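Local coordinates for protein DNA alpha-glucosyltransferase (Enterobacteria phage T4, PDB 1XV5) that belongs to the GT-B clan of glycosyltransferases, whose two Rossmann-like domains face each other, and holds uridine-5'-diphosphate in this structure, at residues F139-N144 and Q303-Y308; L72-D77 and D102-S107; I199-G204 and E283-S288. All coordinates share one frame; numbering follows the deposited sequence.

The three contacts are spread along the long axis of a two-domain GT-B chain. Contact 2 lies in the first domain, contact 3 in the second, and their centres are about 43 Å apart on opposite sides of the chain's centre. Contact 1 lies between them and joins the two halves, about 28 Å from contact 2 and about 25 Å from contact 3, centre to centre. In sequence contact 2 closes first; both segments of contact 3 then fall between those of contact 1. Uridine-5'-diphosphate relates contacts 1 and 3, which approach to about 6 Å at their nearest atoms: the backbone N of Tyr308 in contact 1 donates to its phosphate, and Gly204 of contact 3 touches it.

Contact 1 (F139-N144 and Q303-Y308); sequences FSHSDN and QRSLEY. With UDP (uridine-5'-diphosphate), chain C.
Gln303 places CG anti to its backbone N (chi1 -166°), and the extended chain beyond carries the amide to Asp143, while Ser305 keeps OG beside its own backbone N (chi1 -55°), at the ND1 edge of the His141 ring. The backbone N of Asp143 donates to Gln303 OE1 at 2.8 Å, a nearly straight bond whose donor sits only slightly out of the carbonyl plane. Gln303 NE2 returns a weak, bent bond to Asp143 OD2 at 3.1 Å; the carboxylate and amide planes stand 62° apart. Asp143 OD2 and Gln303 OE1, two acceptors, lie 3.2 Å apart, which probably costs some electrostatic energy.

Ser142 OG closes an ST turn by accepting from Asn144 N, and it also bonds Lys300 O. A water donates to both Ser142 OG and Gln303 OE1. At the imidazole edge, in the ring plane, His141 ND1 and Ser305 OG share a hydrogen bond of 3.0 Å; NE2 of the same ring is bonded to a glycerol molecule.

Strand 137-140 belongs to the parallel sheet of the first Rossmann-like domain, and 303-308 runs through the loop after strand 288-293 of the second into the start of helix 308-316, so the contact spans the interdomain junction of the GT-B fold. A second water bridges that junction, donating to His141 O at 2.7 Å and accepting from the backbone N of Gln303 and of Ser305.

Farther along, Glu307 occupies the N-cap position of helix 308-316 and forms a salt bridge with Lys210. Tyr308 N donates to O1A of uridine-5'-diphosphate at 3.0 Å, so the phosphate lies at the start of the helix, where the helix dipole probably helps to hold its negative charge.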
loop_
_atom_site.group_PDB
_atom_site.type_symbol
_atom_site.label_atom_id
_atom_site.label_comp_id
_atom_site.label_asym_id
_atom_site.label_seq_id
_atom_site.Cartn_x
_atom_site.Cartn_y
_atom_site.Cartn_z
ATOM N N PHE A 139 15.903 0.945 0.761
ATOM C CA PHE A 139 14.893 0.400 1.676
ATOM C C PHE A 139 14.046 -0.681 0.997
ATOM O O PHE A 139 13.775 -0.605 -0.205
ATOM C CB PHE A 139 13.911 1.479 2.141
ATOM C CG PHE A 139 14.479 2.488 3.097
ATOM C CD1 PHE A 139 14.867 3.747 2.648
ATOM C CD2 PHE A 139 14.543 2.216 4.460
ATOM C CE1 PHE A 139 15.301 4.724 3.544
ATOM C CE2 PHE A 139 14.976 3.185 5.363
ATOM C CZ PHE A 139 15.353 4.443 4.905
ATOM N N SER A 140 13.612 -1.669 1.778
ATOM C CA SER A 140 12.745 -2.733 1.274
ATOM C C SER A 140 11.797 -3.151 2.398
ATOM O O SER A 140 12.046 -2.858 3.564
ATOM C CB SER A 140 13.555 -3.946 0.811
ATOM O OG SER A 140 13.995 -4.726 1.908
ATOM N N HIS A 141 10.719 -3.841 2.042
ATOM C CA HIS A 141 9.730 -4.284 3.025
ATOM C C HIS A 141 10.164 -5.491 3.856
ATOM O O HIS A 141 9.587 -5.756 4.911
ATOM C CB HIS A 141 8.410 -4.639 2.332
ATOM C CG HIS A 141 7.598 -3.455 1.909
ATOM N ND1 HIS A 141 7.048 -2.566 2.806
ATOM C CD2 HIS A 141 7.211 -3.038 0.680
ATOM C CE1 HIS A 141 6.353 -1.654 2.149
ATOM N NE2 HIS A 141 6.435 -1.918 0.857
ATOM N N SER A 142 11.171 -6.225 3.393
ATOM C CA SER A 142 11.601 -7.412 4.128
ATOM C C SER A 142 13.036 -7.847 3.862
ATOM O O SER A 142 13.508 -7.823 2.724
ATOM C CB SER A 142 10.654 -8.572 3.808
ATOM O OG SER A 142 11.080 -9.776 4.427
ATOM N N ASP A 143 13.727 -8.252 4.925
ATOM C CA ASP A 143 15.102 -8.716 4.801
ATOM C C ASP A 143 15.133 -10.019 4.000
ATOM O O ASP A 143 16.145 -10.353 3.384
ATOM C CB ASP A 143 15.722 -8.974 6.184
ATOM C CG ASP A 143 15.818 -7.720 7.039
ATOM O OD1 ASP A 143 16.011 -6.620 6.483
ATOM O OD2 ASP A 143 15.718 -7.836 8.281
ATOM N N ASN A 144 14.018 -10.747 4.007
ATOM C CA ASN A 144 13.933 -12.025 3.298
ATOM C C ASN A 144 13.116 -11.985 2.011
ATOM O O ASN A 144 12.807 -13.030 1.434
ATOM C CB ASN A 144 13.361 -13.096 4.230
ATOM C CG ASN A 144 14.271 -13.384 5.405
ATOM O OD1 ASN A 144 15.409 -13.815 5.228
ATOM N ND2 ASN A 144 13.777 -13.138 6.613
ATOM N N GLN A 303 7.657 -8.494 7.336
ATOM C CA GLN A 303 8.538 -8.178 8.454
ATOM C C GLN A 303 7.757 -7.302 9.436
ATOM O O GLN A 303 7.304 -7.792 10.472
ATOM C CB GLN A 303 9.810 -7.463 7.967
ATOM C CG GLN A 303 10.914 -7.399 9.028
ATOM C CD GLN A 303 12.303 -7.223 8.430
ATOM O OE1 GLN A 303 12.636 -7.847 7.421
ATOM N NE2 GLN A 303 13.128 -6.393 9.065
ATOM N N ARG A 304 7.578 -6.022 9.107
ATOM C CA ARG A 304 6.821 -5.101 9.964
ATOM C C ARG A 304 5.760 -4.335 9.177
ATOM O O ARG A 304 4.910 -3.676 9.758
ATOM C CB ARG A 304 7.739 -4.042 10.602
ATOM C CG ARG A 304 8.765 -4.544 11.609
ATOM C CD ARG A 304 9.577 -3.362 12.157
ATOM N NE ARG A 304 10.305 -2.666 11.096
ATOM C CZ ARG A 304 10.828 -1.447 11.214
ATOM N NH1 ARG A 304 11.470 -0.896 10.190
ATOM N NH2 ARG A 304 10.703 -0.774 12.350
ATOM N N SER A 305 5.801 -4.428 7.855
ATOM C CA SER A 305 4.876 -3.661 7.034
ATOM C C SER A 305 3.440 -4.123 6.824
ATOM O O SER A 305 3.195 -5.182 6.240
ATOM C CB SER A 305 5.493 -3.430 5.650
ATOM O OG SER A 305 6.768 -2.826 5.747
ATOM N N LEU A 306 2.494 -3.327 7.314
ATOM C CA LEU A 306 1.089 -3.594 7.047
ATOM C C LEU A 306 0.946 -2.755 5.783
ATOM O O LEU A 306 1.854 -1.985 5.444
ATOM C CB LEU A 306 0.170 -3.042 8.140
ATOM C CG LEU A 306 -0.083 -3.956 9.340
ATOM C CD1 LEU A 306 -0.923 -3.213 10.371
ATOM C CD2 LEU A 306 -0.792 -5.236 8.878
ATOM N N GLU A 307 -0.166 -2.905 5.081
ATOM C CA GLU A 307 -0.397 -2.141 3.861
ATOM C C GLU A 307 -1.299 -0.955 4.164
ATOM O O GLU A 307 -1.904 -0.882 5.236
ATOM C CB GLU A 307 -1.042 -3.037 2.809
ATOM C CG GLU A 307 -0.160 -4.198 2.418
ATOM C CD GLU A 307 -0.817 -5.117 1.419
ATOM O OE1 GLU A 307 -1.621 -5.979 1.834
ATOM O OE2 GLU A 307 -0.536 -4.959 0.216
ATOM N N TYR A 308 -1.388 -0.019 3.228
ATOM C CA TYR A 308 -2.229 1.145 3.452
ATOM C C TYR A 308 -3.686 0.791 3.700
ATOM O O TYR A 308 -4.324 1.393 4.558
ATOM C CB TYR A 308 -2.095 2.132 2.293
ATOM C CG TYR A 308 -0.821 2.934 2.403
ATOM C CD1 TYR A 308 0.222 2.762 1.498
ATOM C CD2 TYR A 308 -0.629 3.815 3.472
ATOM C CE1 TYR A 308 1.432 3.445 1.658
ATOM C CE2 TYR A 308 0.571 4.494 3.640
ATOM C CZ TYR A 308 1.595 4.305 2.736
ATOM O OH TYR A 308 2.790 4.965 2.927
HETATM N N1 UDP C . -6.602 2.762 -3.449
HETATM C C2 UDP C . -7.460 3.735 -3.920
HETATM N N3 UDP C . -8.308 3.324 -4.917
HETATM C C4 UDP C . -8.388 2.059 -5.470
HETATM C C5 UDP C . -7.474 1.107 -4.918
HETATM C C6 UDP C . -6.631 1.483 -3.951
HETATM O O2 UDP C . -7.473 4.873 -3.481
HETATM O O4 UDP C . -9.206 1.839 -6.363
HETATM C "C1'" UDP C . -5.654 3.146 -2.398
HETATM C "C2'" UDP C . -5.787 2.360 -1.098
HETATM O "O2'" UDP C . -6.837 2.866 -0.302
HETATM C "C3'" UDP C . -4.397 2.575 -0.513
HETATM C "C4'" UDP C . -3.516 2.438 -1.754
HETATM O "O4'" UDP C . -4.351 2.866 -2.863
HETATM O "O3'" UDP C . -4.303 3.901 0.007
HETATM C "C5'" UDP C . -3.001 1.038 -2.023
HETATM O "O5'" UDP C . -1.904 0.755 -1.162
HETATM P PA UDP C . -1.746 -0.631 -0.390
HETATM O O1A UDP C . -0.490 -0.512 0.380
HETATM O O2A UDP C . -3.013 -0.927 0.329
HETATM O O3A UDP C . -1.580 -1.770 -1.554
HETATM P PB UDP C . -0.892 -1.721 -3.041
HETATM O O1B UDP C . -0.283 -3.056 -3.272
HETATM O O2B UDP C . -1.906 -1.215 -3.993
HETATM O O3B UDP C . 0.271 -0.648 -2.906
HETATM O O HOH W 1 8.704 -4.006 7.308
HETATM O O HOH W 2 7.067 -6.163 5.912
HETATM O O HOH W 3 12.285 -10.867 7.011
#

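Contact 2 (L72-D77 and D102-S107); sequences LVNDCD and DNIKPS
The side-chain amide of Asn74 is the flat group that meets 102-107, and Lys105 approaches it from one side of its plane. CG of Lys105 packs 3.7 Å from the amide carbon CG of Asn74, well out of the plane. On the same side, the backbone N of Lys105 donates to Asn74 OD1 at 2.7 Å, tilted 34° from the carbonyl plane. At the nitrogen end of the amide, Asn74 ND2 gives a weak, long bond of 3.5 Å to the backbone O of Asn103. One amide thus serves as acceptor and donor to the backbone of 103-105, which should fix the amide's rotation.

CA of Ile104 lies 3.3 Å from Asn74 OD1, directly before the bonded Lys105 N. Lys105 is bent at chi3 (-66°), which turns CE back over the first segment, 3.3 Å from the backbone O of Asn74. From there NZ bonds a water that donates to Cys76 O. A second water joins Asp77 O to Ser107 O, so solvent bridges the segments where they spread apart.

On the inner side the contact is apolar and loose: Val73 CG2 and Ile104 CG1 are 4.5 Å apart, and both side chains also rest on Leu79 of strand 78-83. From helices 66-73 and 91-103 each segment leads on to a strand, 78-83 and 109-114, neighbours in one parallel sheet. Such helix-to-strand turns, set side by side where the two strands begin, are characteristic of the beta-alpha-beta crossovers of a Rossmann-like domain, here the first of the GT-B pair.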
loop_
_atom_site.group_PDB
_atom_site.type_symbol
_atom_site.label_atom_id
_atom_site.label_comp_id
_atom_site.label_asym_id
_atom_site.label_seq_id
_atom_site.Cartn_x
_atom_site.Cartn_y
_atom_site.Cartn_z
ATOM N N LEU A 72 14.707 19.358 -12.318
ATOM C CA LEU A 72 13.886 19.033 -11.158
ATOM C C LEU A 72 14.616 18.157 -10.142
ATOM O O LEU A 72 14.665 18.486 -8.958
ATOM C CB LEU A 72 12.598 18.331 -11.603
ATOM C CG LEU A 72 11.536 19.202 -12.280
ATOM C CD1 LEU A 72 10.445 18.324 -12.875
ATOM C CD2 LEU A 72 10.953 20.169 -11.265
ATOM N N VAL A 73 15.190 17.051 -10.604
ATOM C CA VAL A 73 15.892 16.137 -9.710
ATOM C C VAL A 73 17.177 16.706 -9.106
ATOM O O VAL A 73 17.601 16.270 -8.037
ATOM C CB VAL A 73 16.217 14.802 -10.416
ATOM C CG1 VAL A 73 14.926 14.103 -10.814
ATOM C CG2 VAL A 73 17.090 15.051 -11.638
ATOM N N ASN A 74 17.794 17.677 -9.777
ATOM C CA ASN A 74 19.022 18.275 -9.254
ATOM C C ASN A 74 18.773 19.496 -8.383
ATOM O O ASN A 74 19.718 20.139 -7.924
ATOM C CB ASN A 74 19.972 18.661 -10.390
ATOM C CG ASN A 74 20.711 17.471 -10.955
ATOM O OD1 ASN A 74 21.077 16.555 -10.223
ATOM N ND2 ASN A 74 20.952 17.486 -12.261
ATOM N N ASP A 75 17.504 19.818 -8.158
ATOM C CA ASP A 75 17.147 20.968 -7.337
ATOM C C ASP A 75 16.735 20.520 -5.939
ATOM O O ASP A 75 15.775 21.036 -5.371
ATOM C CB ASP A 75 15.995 21.746 -7.980
ATOM C CG ASP A 75 15.733 23.072 -7.288
ATOM O OD1 ASP A 75 14.584 23.560 -7.348
ATOM O OD2 ASP A 75 16.679 23.633 -6.694
ATOM N N CYS A 76 17.465 19.555 -5.388
ATOM C CA CYS A 76 17.165 19.050 -4.054
ATOM C C CYS A 76 18.444 18.662 -3.328
ATOM O O CYS A 76 19.534 18.697 -3.901
ATOM C CB CYS A 76 16.252 17.824 -4.146
ATOM S SG CYS A 76 17.035 16.348 -4.861
ATOM N N ASP A 77 18.299 18.298 -2.059
ATOM C CA ASP A 77 19.421 17.857 -1.238
ATOM C C ASP A 77 19.312 16.344 -1.163
ATOM O O ASP A 77 20.311 15.629 -1.094
ATOM C CB ASP A 77 19.319 18.446 0.169
ATOM C CG ASP A 77 19.469 19.949 0.181
ATOM O OD1 ASP A 77 18.584 20.632 0.739
ATOM O OD2 ASP A 77 20.479 20.443 -0.367
ATOM N N ASP A 102 22.743 8.987 -14.246
ATOM C CA ASP A 102 24.154 9.292 -14.464
ATOM C C ASP A 102 24.484 10.768 -14.283
ATOM O O ASP A 102 25.612 11.113 -13.931
ATOM C CB ASP A 102 24.579 8.865 -15.874
ATOM C CG ASP A 102 24.752 7.365 -16.009
ATOM O OD1 ASP A 102 25.014 6.901 -17.141
ATOM O OD2 ASP A 102 24.634 6.649 -14.991
ATOM N N ASN A 103 23.509 11.640 -14.516
ATOM C CA ASN A 103 23.751 13.071 -14.401
ATOM C C ASN A 103 23.227 13.772 -13.155
ATOM O O ASN A 103 23.270 14.999 -13.070
ATOM C CB ASN A 103 23.235 13.787 -15.648
ATOM C CG ASN A 103 24.040 13.442 -16.884
ATOM O OD1 ASN A 103 23.890 12.364 -17.459
ATOM N ND2 ASN A 103 24.919 14.350 -17.284
ATOM N N ILE A 104 22.731 13.007 -12.189
ATOM C CA ILE A 104 22.257 13.609 -10.946
ATOM C C ILE A 104 23.511 14.110 -10.237
ATOM O O ILE A 104 24.540 13.440 -10.264
ATOM C CB ILE A 104 21.575 12.567 -10.036
ATOM C CG1 ILE A 104 20.300 12.047 -10.700
ATOM C CG2 ILE A 104 21.269 13.184 -8.679
ATOM C CD1 ILE A 104 19.707 10.832 -10.013
ATOM N N LYS A 105 23.435 15.280 -9.610
ATOM C CA LYS A 105 24.597 15.815 -8.910
ATOM C C LYS A 105 25.128 14.792 -7.910
ATOM O O LYS A 105 24.371 14.234 -7.116
ATOM C CB LYS A 105 24.242 17.122 -8.192
ATOM C CG LYS A 105 23.811 18.235 -9.137
ATOM C CD LYS A 105 23.900 19.612 -8.498
ATOM C CE LYS A 105 22.912 19.783 -7.367
ATOM N NZ LYS A 105 23.012 21.145 -6.777
ATOM N N PRO A 106 26.442 14.519 -7.953
ATOM C CA PRO A 106 27.074 13.555 -7.048
ATOM C C PRO A 106 26.850 13.848 -5.569
ATOM O O PRO A 106 26.820 12.932 -4.747
ATOM C CB PRO A 106 28.549 13.641 -7.434
ATOM C CG PRO A 106 28.484 13.931 -8.895
ATOM C CD PRO A 106 27.405 14.989 -8.966
ATOM N N SER A 107 26.688 15.123 -5.231
ATOM C CA SER A 107 26.488 15.521 -3.841
ATOM C C SER A 107 25.084 15.216 -3.324
ATOM O O SER A 107 24.860 15.168 -2.116
ATOM C CB SER A 107 26.776 17.013 -3.675
ATOM O OG SER A 107 25.838 17.796 -4.393
HETATM O O HOH W 4 21.822 20.177 -4.281
HETATM O O HOH W 5 22.761 16.313 -0.228
#

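Contact 3 (I199-G204 and E283-S288); sequences INRWIG and ERMSKS
Arg201 NE donates to Ser288 OG at 2.8 Å, with an N-H...O angle of 167° and the hydroxyl oxygen lying in the guanidinium plane. NH2 of Arg201 adds a weak second bond to the same oxygen. Ser288 OG in turn donates to Arg284 O at 2.8 Å, from above the carbonyl plane; Lys287 N reaches that oxygen from the opposite face. The serine hydroxyl thus links the arginine to the last turn of helix 278-286, accepting from one and donating to the other.

CB of Arg284 lies over the centre of the Arg201 guanidinium, 3.8 Å above its plane, and the two arginine side chains cross at about a right angle. Their like charges come close, with Arg201 NH1 and Arg284 NE 4.0 Å apart. Glu233 forms salt bridges with both, through NH1 of Arg201 and NH2 of Arg284.

Met285 runs antiparallel past Arg201, and a bend at chi3 (77°) brings its methyl CE to Arg201 O at 3.4 Å, with Arg201 CG beside it. CE is also pressed against Ile203 CG2 at 3.5 Å, tighter than usual for two carbons. Helix 308-316 packs on these residues, Leu313 touching both Ile203 and Met285. At the start of the strand, Ile199 CG2 touches Ser288 OG at 3.7 Å.

Strands 199-203 and 288-293 are parallel neighbours in the second Rossmann-like sheet, so the turn from helix into strand is fastened to the adjacent strand. The chemistry implies a buried Arg201 that probably stays charged, its positive charge balanced by Glu233, which would also ease the repulsion from Arg284.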
loop_
_atom_site.group_PDB
_atom_site.type_symbol
_atom_site.label_atom_id
_atom_site.label_comp_id
_atom_site.label_asym_id
_atom_site.label_seq_id
_atom_site.Cartn_x
_atom_site.Cartn_y
_atom_site.Cartn_z
ATOM N N ILE A 199 -23.057 -3.997 7.049
ATOM C CA ILE A 199 -22.220 -3.805 5.870
ATOM C C ILE A 199 -20.805 -4.316 6.118
ATOM O O ILE A 199 -20.156 -3.938 7.097
ATOM C CB ILE A 199 -22.126 -2.312 5.472
ATOM C CG1 ILE A 199 -23.528 -1.730 5.283
ATOM C CG2 ILE A 199 -21.294 -2.168 4.206
ATOM C CD1 ILE A 199 -24.390 -2.472 4.278
ATOM N N ASN A 200 -20.341 -5.183 5.224
ATOM C CA ASN A 200 -19.006 -5.752 5.307
ATOM C C ASN A 200 -18.303 -5.282 4.044
ATOM O O ASN A 200 -18.652 -5.697 2.942
ATOM C CB ASN A 200 -19.101 -7.277 5.367
ATOM C CG ASN A 200 -19.921 -7.753 6.553
ATOM O OD1 ASN A 200 -21.150 -7.857 6.482
ATOM N ND2 ASN A 200 -19.246 -8.021 7.658
ATOM N N ARG A 201 -17.314 -4.411 4.215
ATOM C CA ARG A 201 -16.616 -3.820 3.081
ATOM C C ARG A 201 -15.146 -4.204 2.965
ATOM O O ARG A 201 -14.336 -3.919 3.847
ATOM C CB ARG A 201 -16.770 -2.295 3.166
ATOM C CG ARG A 201 -16.359 -1.496 1.926
ATOM C CD ARG A 201 -16.581 0.002 2.169
ATOM N NE ARG A 201 -17.968 0.304 2.538
ATOM C CZ ARG A 201 -18.958 0.515 1.673
ATOM N NH1 ARG A 201 -18.732 0.473 0.365
ATOM N NH2 ARG A 201 -20.190 0.736 2.116
ATOM N N TRP A 202 -14.821 -4.858 1.855
ATOM C CA TRP A 202 -13.464 -5.296 1.543
ATOM C C TRP A 202 -12.872 -4.254 0.591
ATOM O O TRP A 202 -13.579 -3.752 -0.283
ATOM C CB TRP A 202 -13.534 -6.651 0.831
ATOM C CG TRP A 202 -12.216 -7.252 0.430
ATOM C CD1 TRP A 202 -11.500 -8.195 1.120
ATOM C CD2 TRP A 202 -11.478 -6.989 -0.773
ATOM N NE1 TRP A 202 -10.364 -8.536 0.417
ATOM C CE2 TRP A 202 -10.329 -7.811 -0.748
ATOM C CE3 TRP A 202 -11.679 -6.138 -1.872
ATOM C CZ2 TRP A 202 -9.381 -7.808 -1.780
ATOM C CZ3 TRP A 202 -10.735 -6.136 -2.900
ATOM C CH2 TRP A 202 -9.602 -6.965 -2.845
ATOM N N ILE A 203 -11.595 -3.920 0.765
ATOM C CA ILE A 203 -10.929 -2.965 -0.125
ATOM C C ILE A 203 -9.585 -3.517 -0.594
ATOM O O ILE A 203 -8.879 -4.193 0.158
ATOM C CB ILE A 203 -10.685 -1.585 0.550
ATOM C CG1 ILE A 203 -9.987 -1.765 1.902
ATOM C CG2 ILE A 203 -12.006 -0.837 0.698
ATOM C CD1 ILE A 203 -9.489 -0.446 2.516
ATOM N N GLY A 204 -9.242 -3.229 -1.847
ATOM C CA GLY A 204 -7.988 -3.695 -2.411
ATOM C C GLY A 204 -8.004 -3.573 -3.925
ATOM O O GLY A 204 -8.503 -2.588 -4.467
ATOM N N GLU A 283 -14.925 7.546 3.563
ATOM C CA GLU A 283 -16.214 8.005 4.065
ATOM C C GLU A 283 -17.174 6.816 4.146
ATOM O O GLU A 283 -17.837 6.610 5.166
ATOM C CB GLU A 283 -16.776 9.097 3.145
ATOM C CG GLU A 283 -18.136 9.657 3.538
ATOM C CD GLU A 283 -18.168 10.257 4.937
ATOM O OE1 GLU A 283 -17.143 10.815 5.385
ATOM O OE2 GLU A 283 -19.232 10.183 5.583
ATOM N N ARG A 284 -17.237 6.023 3.078
ATOM C CA ARG A 284 -18.119 4.857 3.056
ATOM C C ARG A 284 -17.715 3.836 4.116
ATOM O O ARG A 284 -18.572 3.261 4.800
ATOM C CB ARG A 284 -18.092 4.174 1.681
ATOM C CG ARG A 284 -18.798 4.940 0.566
ATOM C CD ARG A 284 -18.869 4.101 -0.714
ATOM N NE ARG A 284 -17.567 3.905 -1.349
ATOM C CZ ARG A 284 -17.029 4.740 -2.234
ATOM N NH1 ARG A 284 -17.679 5.840 -2.595
ATOM N NH2 ARG A 284 -15.847 4.468 -2.774
ATOM N N MET A 285 -16.411 3.615 4.244
ATOM C CA MET A 285 -15.893 2.648 5.204
ATOM C C MET A 285 -16.157 3.068 6.644
ATOM O O MET A 285 -16.448 2.225 7.493
ATOM C CB MET A 285 -14.390 2.454 4.996
ATOM C CG MET A 285 -13.771 1.348 5.841
ATOM S SD MET A 285 -14.347 -0.308 5.386
ATOM C CE MET A 285 -13.393 -0.603 3.868
ATOM N N SER A 286 -16.068 4.371 6.914
ATOM C CA SER A 286 -16.289 4.882 8.264
ATOM C C SER A 286 -17.713 4.616 8.740
ATOM O O SER A 286 -17.997 4.680 9.940
ATOM C CB SER A 286 -16.009 6.389 8.320
ATOM O OG SER A 286 -17.010 7.114 7.621
ATOM N N LYS A 287 -18.606 4.328 7.798
ATOM C CA LYS A 287 -20.001 4.054 8.127
ATOM C C LYS A 287 -20.348 2.584 7.932
ATOM O O LYS A 287 -21.519 2.208 7.964
ATOM C CB LYS A 287 -20.926 4.935 7.273
ATOM C CG LYS A 287 -20.823 6.425 7.613
ATOM C CD LYS A 287 -21.709 7.300 6.723
ATOM C CE LYS A 287 -21.211 7.330 5.288
ATOM N NZ LYS A 287 -21.939 8.338 4.459
ATOM N N SER A 288 -19.321 1.759 7.735
ATOM C CA SER A 288 -19.499 0.321 7.538
ATOM C C SER A 288 -19.118 -0.425 8.812
ATOM O O SER A 288 -18.111 -0.118 9.448
ATOM C CB SER A 288 -18.630 -0.168 6.380
ATOM O OG SER A 288 -18.967 0.497 5.177
#